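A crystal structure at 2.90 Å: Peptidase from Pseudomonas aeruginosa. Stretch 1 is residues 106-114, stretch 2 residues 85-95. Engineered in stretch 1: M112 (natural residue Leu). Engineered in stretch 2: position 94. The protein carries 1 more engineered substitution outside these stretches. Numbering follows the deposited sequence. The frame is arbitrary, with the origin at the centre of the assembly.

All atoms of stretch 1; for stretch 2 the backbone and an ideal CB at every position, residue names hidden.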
# COMPACT_ATOMS: atom_id res chain seq x y z
N ASP A 106 -92.48 1.61 10.75
CA ASP A 106 -93.53 2.60 11.03
C ASP A 106 -94.90 2.23 10.44
O ASP A 106 -95.16 2.48 9.25
CB ASP A 106 -93.08 3.98 10.51
CG ASP A 106 -94.13 5.07 10.75
OD1 ASP A 106 -94.90 4.99 11.73
OD2 ASP A 106 -94.16 6.02 9.93
N LEU A 107 -95.78 1.73 11.28
CA LEU A 107 -97.07 1.18 10.83
C LEU A 107 -98.23 2.15 10.75
O LEU A 107 -99.37 1.74 10.61
CB LEU A 107 -97.50 0.05 11.78
CG LEU A 107 -96.53 -1.12 11.96
CD1 LEU A 107 -97.17 -2.15 12.87
CD2 LEU A 107 -96.14 -1.73 10.61
N SER A 108 -97.97 3.44 10.86
CA SER A 108 -99.06 4.41 11.00
C SER A 108 -99.68 4.74 9.67
O SER A 108 -99.01 4.68 8.63
CB SER A 108 -98.57 5.69 11.66
OG SER A 108 -97.46 6.20 10.95
N CYS A 109 -100.95 5.11 9.71
CA CYS A 109 -101.58 5.67 8.54
C CYS A 109 -102.69 6.63 8.90
O CYS A 109 -103.20 6.62 10.01
CB CYS A 109 -102.12 4.55 7.61
SG CYS A 109 -103.31 3.49 8.43
N SER A 110 -103.13 7.36 7.88
CA SER A 110 -104.15 8.37 8.00
C SER A 110 -105.25 8.15 6.99
O SER A 110 -105.09 7.45 6.00
CB SER A 110 -103.49 9.71 7.79
OG SER A 110 -102.46 9.58 6.85
N PHE A 111 -106.40 8.76 7.26
CA PHE A 111 -107.60 8.52 6.48
C PHE A 111 -108.39 9.79 6.30
O PHE A 111 -108.33 10.67 7.13
CB PHE A 111 -108.51 7.56 7.22
CG PHE A 111 -107.93 6.20 7.41
CD1 PHE A 111 -108.14 5.22 6.48
CD2 PHE A 111 -107.20 5.91 8.54
CE1 PHE A 111 -107.63 3.95 6.66
CE2 PHE A 111 -106.69 4.65 8.74
CZ PHE A 111 -106.91 3.66 7.80
N MSE A 112 -109.20 9.85 5.25
CA MSE A 112 -110.33 10.82 5.20
C MSE A 112 -111.62 10.05 5.09
O MSE A 112 -111.67 9.01 4.45
CB MSE A 112 -110.25 11.87 4.09
CG MSE A 112 -108.93 12.56 4.31
SE MSE A 112 -108.89 14.28 3.43
CE MSE A 112 -108.09 13.63 1.76
N VAL A 113 -112.62 10.53 5.81
CA VAL A 113 -113.92 9.92 5.82
C VAL A 113 -114.90 11.03 5.56
O VAL A 113 -114.97 11.98 6.30
CB VAL A 113 -114.23 9.30 7.19
CG1 VAL A 113 -115.62 8.68 7.16
CG2 VAL A 113 -113.19 8.26 7.54
N GLY A 114 -115.66 10.90 4.48
CA GLY A 114 -116.67 11.89 4.15
C GLY A 114 -117.87 11.26 3.50
O GLY A 114 -117.83 10.11 3.07
N UNK A 85 -115.57 5.23 13.90
CA UNK A 85 -115.50 3.79 13.72
C UNK A 85 -114.25 3.40 12.95
O UNK A 85 -113.57 2.45 13.31
CB UNK A 85 -116.75 3.28 13.00
N UNK A 86 -113.93 4.17 11.91
CA UNK A 86 -112.71 3.93 11.18
C UNK A 86 -111.53 4.02 12.15
O UNK A 86 -110.69 3.13 12.18
CB UNK A 86 -112.56 4.92 10.03
N UNK A 87 -111.46 5.10 12.92
CA UNK A 87 -110.38 5.29 13.89
C UNK A 87 -110.30 4.12 14.86
O UNK A 87 -109.24 3.57 15.12
CB UNK A 87 -110.58 6.60 14.66
N UNK A 88 -111.45 3.78 15.45
CA UNK A 88 -111.58 2.64 16.35
C UNK A 88 -110.96 1.40 15.71
O UNK A 88 -110.20 0.67 16.33
CB UNK A 88 -113.05 2.39 16.70
N UNK A 89 -111.29 1.17 14.45
CA UNK A 89 -110.80 -0.01 13.71
C UNK A 89 -109.28 0.05 13.50
O UNK A 89 -108.59 -0.92 13.69
CB UNK A 89 -111.51 -0.12 12.36
N UNK A 90 -108.78 1.24 13.17
CA UNK A 90 -107.35 1.46 13.05
C UNK A 90 -106.64 1.03 14.34
O UNK A 90 -105.69 0.28 14.29
CB UNK A 90 -107.06 2.93 12.74
N UNK A 91 -107.11 1.52 15.50
CA UNK A 91 -106.50 1.18 16.80
C UNK A 91 -106.38 -0.31 16.94
O UNK A 91 -105.38 -0.84 17.42
CB UNK A 91 -107.32 1.75 17.96
N UNK A 92 -107.45 -0.99 16.58
CA UNK A 92 -107.52 -2.43 16.71
C UNK A 92 -106.45 -3.12 15.87
O UNK A 92 -105.81 -4.05 16.33
CB UNK A 92 -108.91 -2.93 16.31
N UNK A 93 -106.25 -2.63 14.66
CA UNK A 93 -105.24 -3.20 13.76
C UNK A 93 -103.80 -2.96 14.26
O UNK A 93 -102.96 -3.85 14.20
CB UNK A 93 -105.40 -2.60 12.36
N UNK A 94 -103.54 -1.76 14.77
CA UNK A 94 -102.23 -1.40 15.32
C UNK A 94 -101.88 -2.27 16.51
O UNK A 94 -100.71 -2.57 16.74
CB UNK A 94 -102.20 0.07 15.73
N UNK A 95 -102.88 -2.54 17.35
CA UNK A 95 -102.69 -3.35 18.56
C UNK A 95 -102.20 -4.75 18.21
O UNK A 95 -101.28 -5.26 18.86
CB UNK A 95 -103.99 -3.44 19.36

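Stretch 2 is helical throughout, and its axis runs at 160° to the strand of stretch 1, so the two are nearly antiparallel. At closest approach the axes are 10.0 Å apart. Side chains must span that gap, and no hydrogen bond crosses it.

Position 85 has nothing of stretch 1 within 5.5 Å of its ideal CB. Stretch 1 sets no requirement here. The residue is L85.

Position 86 points toward the strand. Its ideal CB lies 4.2 Å from V113 CG2 and 5.5 Å from F111 CG. Stretch 1 offers an apolar surface and no charge, so Val, Ile, Leu, Ala or Met would suit. The residue is V86, with chi1 t. V86 CG1 sits over one face of the F111 ring, 4.2 Å from the centroid and 14° off the normal, a CH-pi contact. V86 CG2 lies 3.8 Å from V113 CG2.

Position 87 points sideways and position 88 is out of reach, so many residues would fit both. They are A87 and E88.

Position 89 is also out of reach, so stretch 1 leaves the choice open. T89 turns its hydroxyl to its own helix: OG1 donates to L85 O at 2.6 Å.

Position 90 points toward the strand, with its ideal CB 4.4 Å from F111 CE2. The ring is close, which favours a short side chain: Ala, Ser, Thr, Val or Cys. The residue is T90, chi1 m. OG1 approaches F111 CE2 to 3.3 Å, oblique to the ring. The same OG1 donates to V86 O at 2.9 Å, so the hydroxyl is satisfied within the helix while it touches the ring.

Positions 91, 92 and 93 are out of reach of stretch 1, which leaves the choice wide. R91 NH1 forms a salt bridge with E88 OE1 at 3.6 Å, one turn back. E92 has its carboxylate hydrogen-bonded elsewhere in the structure. The last of the three is V93.

Position 94 points sideways, and its ideal CB has no stretch 1 atom within 5.5 Å. A long, flexible side chain could still reach the loop at L107 and S108; Met, Leu, Gln or Lys could be considered. The residue is M94, an engineered selenomethionine where the natural residue is Leu. Chi1 and chi2 are both m. SE lies 3.6 Å from L107 O. CE lies 3.7 Å from S108 CA and 4.1 Å from C109 N.

Position 95 is out of reach again, so any side chain would do as far as stretch 1 is concerned. The residue is A95.

Stretch 2 85-95: LVAETTREVMA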
# COMPACT_ATOMS: atom_id res chain seq x y z
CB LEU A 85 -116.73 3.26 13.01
CG LEU A 85 -116.66 1.75 12.73
CD1 LEU A 85 -116.59 0.93 14.00
CD2 LEU A 85 -117.87 1.31 11.89
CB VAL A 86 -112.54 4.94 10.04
CG1 VAL A 86 -111.18 4.79 9.37
CG2 VAL A 86 -113.63 4.74 9.02
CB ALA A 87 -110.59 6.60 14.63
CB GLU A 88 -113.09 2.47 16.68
CG GLU A 88 -113.55 1.11 17.20
CD GLU A 88 -113.22 0.89 18.66
OE1 GLU A 88 -112.33 1.62 19.20
OE2 GLU A 88 -113.83 -0.02 19.26
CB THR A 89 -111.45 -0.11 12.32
OG1 THR A 89 -112.85 0.12 12.42
CG2 THR A 89 -111.19 -1.47 11.72
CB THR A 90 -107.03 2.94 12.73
OG1 THR A 90 -107.82 3.39 11.63
CG2 THR A 90 -105.59 3.08 12.38
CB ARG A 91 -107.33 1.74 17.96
CG ARG A 91 -107.12 3.20 18.27
CD ARG A 91 -107.82 3.64 19.56
NE ARG A 91 -109.27 3.83 19.40
CZ ARG A 91 -109.85 4.93 18.90
NH1 ARG A 91 -111.17 4.99 18.83
NH2 ARG A 91 -109.13 5.97 18.46
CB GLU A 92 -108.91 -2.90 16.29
CG GLU A 92 -109.17 -4.37 16.57
CD GLU A 92 -110.35 -4.89 15.79
OE1 GLU A 92 -111.27 -4.07 15.51
OE2 GLU A 92 -110.37 -6.11 15.51
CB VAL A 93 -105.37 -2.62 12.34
CG1 VAL A 93 -104.27 -3.16 11.44
CG2 VAL A 93 -106.72 -2.94 11.75
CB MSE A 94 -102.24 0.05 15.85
CG MSE A 94 -102.65 1.10 14.83
SE MSE A 94 -101.13 1.46 13.70
CE MSE A 94 -101.80 3.26 13.27
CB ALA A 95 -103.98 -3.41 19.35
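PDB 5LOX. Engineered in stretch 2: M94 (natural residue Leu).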